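Local coordinates for protein phosphoglycerol transferase GacH (Streptococcus pyogenes MGAS5005, PDB 6DGM) that probably transfers sn-glycerol-1-phosphate onto streptococcal rhamnose polysaccharide, this piece being its sulfatase-like, manganese-binding catalytic domain, at residues T59-I71 with A239-L253. Residues are numbered along the deposited sequence; the frame is centred on the assembly and turned at random.
Sequences TVSHDVLPNIKAI and ARLLSFTDKETRAFL
Asp-246, buried on helix 239-253, turns its carboxylate onto the first turn of helix 66-71. With CG anti to the backbone N (chi1 -176°), the acid points at the start of the neighbouring helix, and its two oxygens divide the work. Asp-246 OD1 takes the backbone N-H of Ile-68, 2.8 Å from N, on its syn side; Asp-246 OD2 receives that of Asn-67, 3.0 Å from N, through its syn lone pair. A short acid suits this place, since first-turn N-H groups have no carbonyl of their own helix to bind; the N-cap residue, Leu-65, has no side-chain acceptor, and Pro-66 no N-H, so Asp-246 serves the next two. The positive end of the helix dipole probably stabilises the charge. The Asn-67 amide lies nearly coplanar with the carboxylate, 19° between planes, and ND2 adds a weak bond to Asp-246 OD2. Asn-67 OD1 accepts from Arg-250 NH1 at 3.2 Å, the extended arginine arriving tilted from the carbonyl plane while NE pairs with Glu-254. Both helices belong to the alkaline phosphatase-like alpha/beta fold, where they lie against each other at 47° beside the central mixed sheet. Branched residues fill the apolar ends: Val-64 sets CG1 against Ala-239 CB, whose small methyl admits the loop, and CG2 against Leu-242 CD1 at 4.1 Å. Farther along, Ile-71 CD1 meets Leu-253 CD1 tip to tip at 3.5 Å, both side chains also packing on Phe-294 and Trp-296.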
loop_
_atom_site.group_PDB
_atom_site.type_symbol
_atom_site.label_atom_id
_atom_site.label_comp_id
_atom_site.label_asym_id
_atom_site.label_seq_id
_atom_site.Cartn_x
_atom_site.Cartn_y
_atom_site.Cartn_z
ATOM N N THR A 59 -5.219 -10.966 -24.251
ATOM C CA THR A 59 -6.204 -10.141 -24.934
ATOM C C THR A 59 -7.505 -10.208 -24.144
ATOM O O THR A 59 -7.950 -11.298 -23.774
ATOM C CB THR A 59 -6.436 -10.634 -26.362
ATOM O OG1 THR A 59 -5.195 -10.637 -27.082
ATOM C CG2 THR A 59 -7.426 -9.719 -27.086
ATOM N N VAL A 60 -8.099 -9.049 -23.878
ATOM C CA VAL A 60 -9.384 -8.948 -23.193
ATOM C C VAL A 60 -10.352 -8.267 -24.145
ATOM O O VAL A 60 -9.976 -7.318 -24.841
ATOM C CB VAL A 60 -9.279 -8.163 -21.869
ATOM C CG1 VAL A 60 -10.576 -8.279 -21.079
ATOM C CG2 VAL A 60 -8.118 -8.663 -21.043
ATOM N N SER A 61 -11.591 -8.766 -24.198
ATOM C CA SER A 61 -12.559 -8.255 -25.164
ATOM C C SER A 61 -12.971 -6.819 -24.862
ATOM O O SER A 61 -13.393 -6.094 -25.771
ATOM C CB SER A 61 -13.809 -9.142 -25.160
ATOM O OG SER A 61 -14.316 -9.255 -23.833
ATOM N N HIS A 62 -12.883 -6.407 -23.599
ATOM C CA HIS A 62 -13.272 -5.074 -23.182
ATOM C C HIS A 62 -12.273 -4.576 -22.152
ATOM O O HIS A 62 -11.625 -5.358 -21.459
ATOM C CB HIS A 62 -14.654 -5.068 -22.509
ATOM C CG HIS A 62 -15.766 -5.505 -23.403
ATOM N ND1 HIS A 62 -15.928 -6.811 -23.808
ATOM C CD2 HIS A 62 -16.777 -4.806 -23.970
ATOM C CE1 HIS A 62 -16.989 -6.896 -24.593
ATOM N NE2 HIS A 62 -17.520 -5.694 -24.708
ATOM N N ASP A 63 -12.164 -3.260 -22.050
ATOM C CA ASP A 63 -11.416 -2.656 -20.958
ATOM C C ASP A 63 -12.186 -2.905 -19.671
ATOM O O ASP A 63 -13.373 -2.566 -19.580
ATOM C CB ASP A 63 -11.291 -1.162 -21.227
ATOM C CG ASP A 63 -10.375 -0.461 -20.258
ATOM O OD1 ASP A 63 -9.916 -1.075 -19.269
ATOM O OD2 ASP A 63 -10.099 0.727 -20.497
ATOM N N VAL A 64 -11.532 -3.523 -18.683
ATOM C CA VAL A 64 -12.201 -3.846 -17.423
ATOM C C VAL A 64 -11.797 -2.915 -16.295
ATOM O O VAL A 64 -12.312 -3.049 -15.180
ATOM C CB VAL A 64 -12.022 -5.327 -17.021
ATOM C CG1 VAL A 64 -12.672 -6.222 -18.083
ATOM C CG2 VAL A 64 -10.554 -5.679 -16.812
ATOM N N LEU A 65 -10.888 -1.979 -16.550
ATOM C CA LEU A 65 -10.543 -0.962 -15.565
ATOM C C LEU A 65 -10.709 0.438 -16.150
ATOM O O LEU A 65 -9.854 1.301 -15.922
ATOM C CB LEU A 65 -9.107 -1.169 -15.080
ATOM C CG LEU A 65 -8.851 -2.446 -14.279
ATOM C CD1 LEU A 65 -7.389 -2.478 -13.838
ATOM C CD2 LEU A 65 -9.745 -2.558 -13.065
ATOM N N PRO A 66 -11.784 0.729 -16.899
ATOM C CA PRO A 66 -11.868 2.078 -17.497
ATOM C C PRO A 66 -11.971 3.196 -16.477
ATOM O O PRO A 66 -11.329 4.242 -16.654
ATOM C CB PRO A 66 -13.112 1.995 -18.396
ATOM C CG PRO A 66 -13.945 0.933 -17.760
ATOM C CD PRO A 66 -12.970 -0.087 -17.230
ATOM N N ASN A 67 -12.732 3.000 -15.395
ATOM C CA ASN A 67 -12.857 4.057 -14.395
ATOM C C ASN A 67 -11.562 4.237 -13.616
ATOM O O ASN A 67 -11.164 5.364 -13.310
ATOM C CB ASN A 67 -14.011 3.764 -13.440
ATOM C CG ASN A 67 -15.354 3.763 -14.141
ATOM O OD1 ASN A 67 -15.777 4.775 -14.696
ATOM N ND2 ASN A 67 -16.020 2.627 -14.136
ATOM N N ILE A 68 -10.889 3.140 -13.282
ATOM C CA ILE A 68 -9.638 3.268 -12.545
ATOM C C ILE A 68 -8.564 3.884 -13.423
ATOM O O ILE A 68 -7.757 4.702 -12.951
ATOM C CB ILE A 68 -9.251 1.915 -11.922
ATOM C CG1 ILE A 68 -10.145 1.656 -10.695
ATOM C CG2 ILE A 68 -7.770 1.920 -11.507
ATOM C CD1 ILE A 68 -10.040 0.259 -10.117
ATOM N N LYS A 69 -8.573 3.589 -14.722
ATOM C CA LYS A 69 -7.609 4.235 -15.602
ATOM C C LYS A 69 -7.862 5.732 -15.679
ATOM O O LYS A 69 -6.914 6.527 -15.708
ATOM C CB LYS A 69 -7.624 3.611 -16.986
ATOM C CG LYS A 69 -6.995 2.216 -17.000
ATOM C CD LYS A 69 -6.466 1.860 -18.377
ATOM C CE LYS A 69 -7.564 1.406 -19.310
ATOM N NZ LYS A 69 -7.446 -0.061 -19.601
ATOM N N ALA A 70 -9.133 6.133 -15.685
ATOM C CA ALA A 70 -9.459 7.550 -15.708
ATOM C C ALA A 70 -9.037 8.227 -14.410
ATOM O O ALA A 70 -8.583 9.378 -14.420
ATOM C CB ALA A 70 -10.953 7.722 -15.929
ATOM N N ILE A 71 -9.213 7.544 -13.284
ATOM C CA ILE A 71 -8.739 8.083 -12.013
ATOM C C ILE A 71 -7.228 8.272 -12.057
ATOM O O ILE A 71 -6.704 9.332 -11.687
ATOM C CB ILE A 71 -9.182 7.176 -10.850
ATOM C CG1 ILE A 71 -10.700 7.233 -10.693
ATOM C CG2 ILE A 71 -8.463 7.598 -9.566
ATOM C CD1 ILE A 71 -11.281 6.017 -9.994
ATOM N N ALA A 239 -11.183 -11.097 -14.896
ATOM C CA ALA A 239 -11.479 -9.847 -15.590
ATOM C C ALA A 239 -12.913 -9.392 -15.324
ATOM O O ALA A 239 -13.171 -8.191 -15.156
ATOM C CB ALA A 239 -11.242 -9.980 -17.095
ATOM N N ARG A 240 -13.853 -10.333 -15.291
ATOM C CA ARG A 240 -15.230 -10.006 -14.948
ATOM C C ARG A 240 -15.309 -9.416 -13.547
ATOM O O ARG A 240 -15.981 -8.406 -13.324
ATOM C CB ARG A 240 -16.114 -11.248 -15.074
ATOM C CG ARG A 240 -16.336 -11.659 -16.504
ATOM C CD ARG A 240 -16.894 -13.057 -16.589
ATOM N NE ARG A 240 -17.180 -13.390 -17.981
ATOM C CZ ARG A 240 -17.481 -14.600 -18.423
ATOM N NH1 ARG A 240 -17.536 -15.623 -17.583
ATOM N NH2 ARG A 240 -17.705 -14.783 -19.716
ATOM N N LEU A 241 -14.627 -10.044 -12.582
ATOM C CA LEU A 241 -14.616 -9.526 -11.217
ATOM C C LEU A 241 -13.986 -8.139 -11.151
ATOM O O LEU A 241 -14.483 -7.262 -10.434
ATOM C CB LEU A 241 -13.899 -10.518 -10.300
ATOM C CG LEU A 241 -14.682 -11.814 -10.057
ATOM C CD1 LEU A 241 -13.794 -12.835 -9.356
ATOM C CD2 LEU A 241 -15.906 -11.575 -9.209
ATOM N N LEU A 242 -12.924 -7.899 -11.923
ATOM C CA LEU A 242 -12.337 -6.564 -11.952
ATOM C C LEU A 242 -13.348 -5.522 -12.415
ATOM O O LEU A 242 -13.332 -4.374 -11.944
ATOM C CB LEU A 242 -11.119 -6.498 -12.865
ATOM C CG LEU A 242 -9.798 -7.036 -12.345
ATOM C CD1 LEU A 242 -8.689 -6.612 -13.320
ATOM C CD2 LEU A 242 -9.449 -6.583 -10.941
ATOM N N SER A 243 -14.205 -5.890 -13.379
ATOM C CA SER A 243 -15.172 -4.930 -13.903
ATOM C C SER A 243 -16.105 -4.421 -12.807
ATOM O O SER A 243 -16.517 -3.249 -12.840
ATOM C CB SER A 243 -15.945 -5.543 -15.077
ATOM O OG SER A 243 -17.021 -6.354 -14.632
ATOM N N PHE A 244 -16.451 -5.277 -11.834
ATOM C CA PHE A 244 -17.268 -4.828 -10.705
ATOM C C PHE A 244 -16.457 -3.921 -9.791
ATOM O O PHE A 244 -16.919 -2.851 -9.381
ATOM C CB PHE A 244 -17.803 -6.017 -9.888
ATOM C CG PHE A 244 -18.848 -6.832 -10.593
ATOM C CD1 PHE A 244 -20.159 -6.404 -10.634
ATOM C CD2 PHE A 244 -18.526 -8.049 -11.184
ATOM C CE1 PHE A 244 -21.139 -7.158 -11.284
ATOM C CE2 PHE A 244 -19.494 -8.792 -11.844
ATOM C CZ PHE A 244 -20.802 -8.355 -11.889
ATOM N N THR A 245 -15.231 -4.334 -9.465
ATOM C CA THR A 245 -14.382 -3.493 -8.634
ATOM C C THR A 245 -14.211 -2.125 -9.260
ATOM O O THR A 245 -14.245 -1.106 -8.564
ATOM C CB THR A 245 -13.021 -4.146 -8.444
ATOM O OG1 THR A 245 -13.200 -5.353 -7.688
ATOM C CG2 THR A 245 -12.042 -3.216 -7.717
ATOM N N ASP A 246 -14.064 -2.087 -10.581
ATOM C CA ASP A 246 -13.824 -0.829 -11.267
ATOM C C ASP A 246 -15.005 0.113 -11.100
ATOM O O ASP A 246 -14.832 1.289 -10.750
ATOM C CB ASP A 246 -13.552 -1.115 -12.737
ATOM C CG ASP A 246 -13.203 0.124 -13.508
ATOM O OD1 ASP A 246 -12.106 0.664 -13.281
ATOM O OD2 ASP A 246 -14.022 0.541 -14.345
ATOM N N LYS A 247 -16.221 -0.391 -11.324
ATOM C CA LYS A 247 -17.414 0.436 -11.158
ATOM C C LYS A 247 -17.628 0.832 -9.703
ATOM O O LYS A 247 -18.009 1.977 -9.420
ATOM C CB LYS A 247 -18.636 -0.296 -11.699
ATOM C CG LYS A 247 -18.580 -0.530 -13.186
ATOM C CD LYS A 247 -19.790 -1.333 -13.638
ATOM C CE LYS A 247 -19.679 -1.713 -15.099
ATOM N NZ LYS A 247 -18.465 -2.541 -15.354
ATOM N N GLU A 248 -17.417 -0.099 -8.768
ATOM C CA GLU A 248 -17.654 0.220 -7.368
ATOM C C GLU A 248 -16.625 1.214 -6.840
ATOM O O GLU A 248 -16.940 2.005 -5.950
ATOM C CB GLU A 248 -17.664 -1.045 -6.514
ATOM C CG GLU A 248 -18.749 -2.046 -6.896
ATOM C CD GLU A 248 -20.154 -1.522 -6.662
ATOM O OE1 GLU A 248 -20.317 -0.512 -5.931
ATOM O OE2 GLU A 248 -21.115 -2.125 -7.215
ATOM N N THR A 249 -15.387 1.166 -7.348
ATOM C CA THR A 249 -14.364 2.112 -6.920
ATOM C C THR A 249 -14.739 3.524 -7.356
ATOM O O THR A 249 -14.621 4.476 -6.574
ATOM C CB THR A 249 -12.999 1.687 -7.488
ATOM O OG1 THR A 249 -12.655 0.366 -7.028
ATOM C CG2 THR A 249 -11.883 2.661 -7.071
ATOM N N ARG A 250 -15.221 3.682 -8.589
ATOM C CA ARG A 250 -15.712 4.989 -9.015
ATOM C C ARG A 250 -16.839 5.480 -8.111
ATOM O O ARG A 250 -16.847 6.645 -7.697
ATOM C CB ARG A 250 -16.188 4.927 -10.466
ATOM C CG ARG A 250 -16.928 6.185 -10.937
ATOM C CD ARG A 250 -17.445 6.008 -12.348
ATOM N NE ARG A 250 -18.302 7.113 -12.769
ATOM C CZ ARG A 250 -18.851 7.216 -13.975
ATOM N NH1 ARG A 250 -18.632 6.277 -14.887
ATOM N NH2 ARG A 250 -19.613 8.261 -14.272
ATOM N N ALA A 251 -17.826 4.617 -7.831
ATOM C CA ALA A 251 -18.951 5.018 -6.996
ATOM C C ALA A 251 -18.499 5.406 -5.596
ATOM O O ALA A 251 -19.029 6.356 -5.003
ATOM C CB ALA A 251 -19.991 3.898 -6.926
ATOM N N PHE A 252 -17.531 4.674 -5.051
ATOM C CA PHE A 252 -16.961 5.002 -3.750
ATOM C C PHE A 252 -16.334 6.389 -3.756
ATOM O O PHE A 252 -16.600 7.207 -2.868
ATOM C CB PHE A 252 -15.926 3.929 -3.423
ATOM C CG PHE A 252 -15.140 4.150 -2.157
ATOM C CD1 PHE A 252 -15.774 4.298 -0.941
ATOM C CD2 PHE A 252 -13.753 4.168 -2.200
ATOM C CE1 PHE A 252 -15.029 4.471 0.232
ATOM C CE2 PHE A 252 -13.004 4.343 -1.036
ATOM C CZ PHE A 252 -13.647 4.481 0.179
ATOM N N LEU A 253 -15.471 6.668 -4.727
ATOM C CA LEU A 253 -14.825 7.976 -4.750
ATOM C C LEU A 253 -15.858 9.089 -4.920
ATOM O O LEU A 253 -15.743 10.149 -4.289
ATOM C CB LEU A 253 -13.767 8.034 -5.852
ATOM C CG LEU A 253 -12.588 7.056 -5.755
ATOM C CD1 LEU A 253 -11.528 7.470 -6.783
ATOM C CD2 LEU A 253 -11.987 6.949 -4.375
#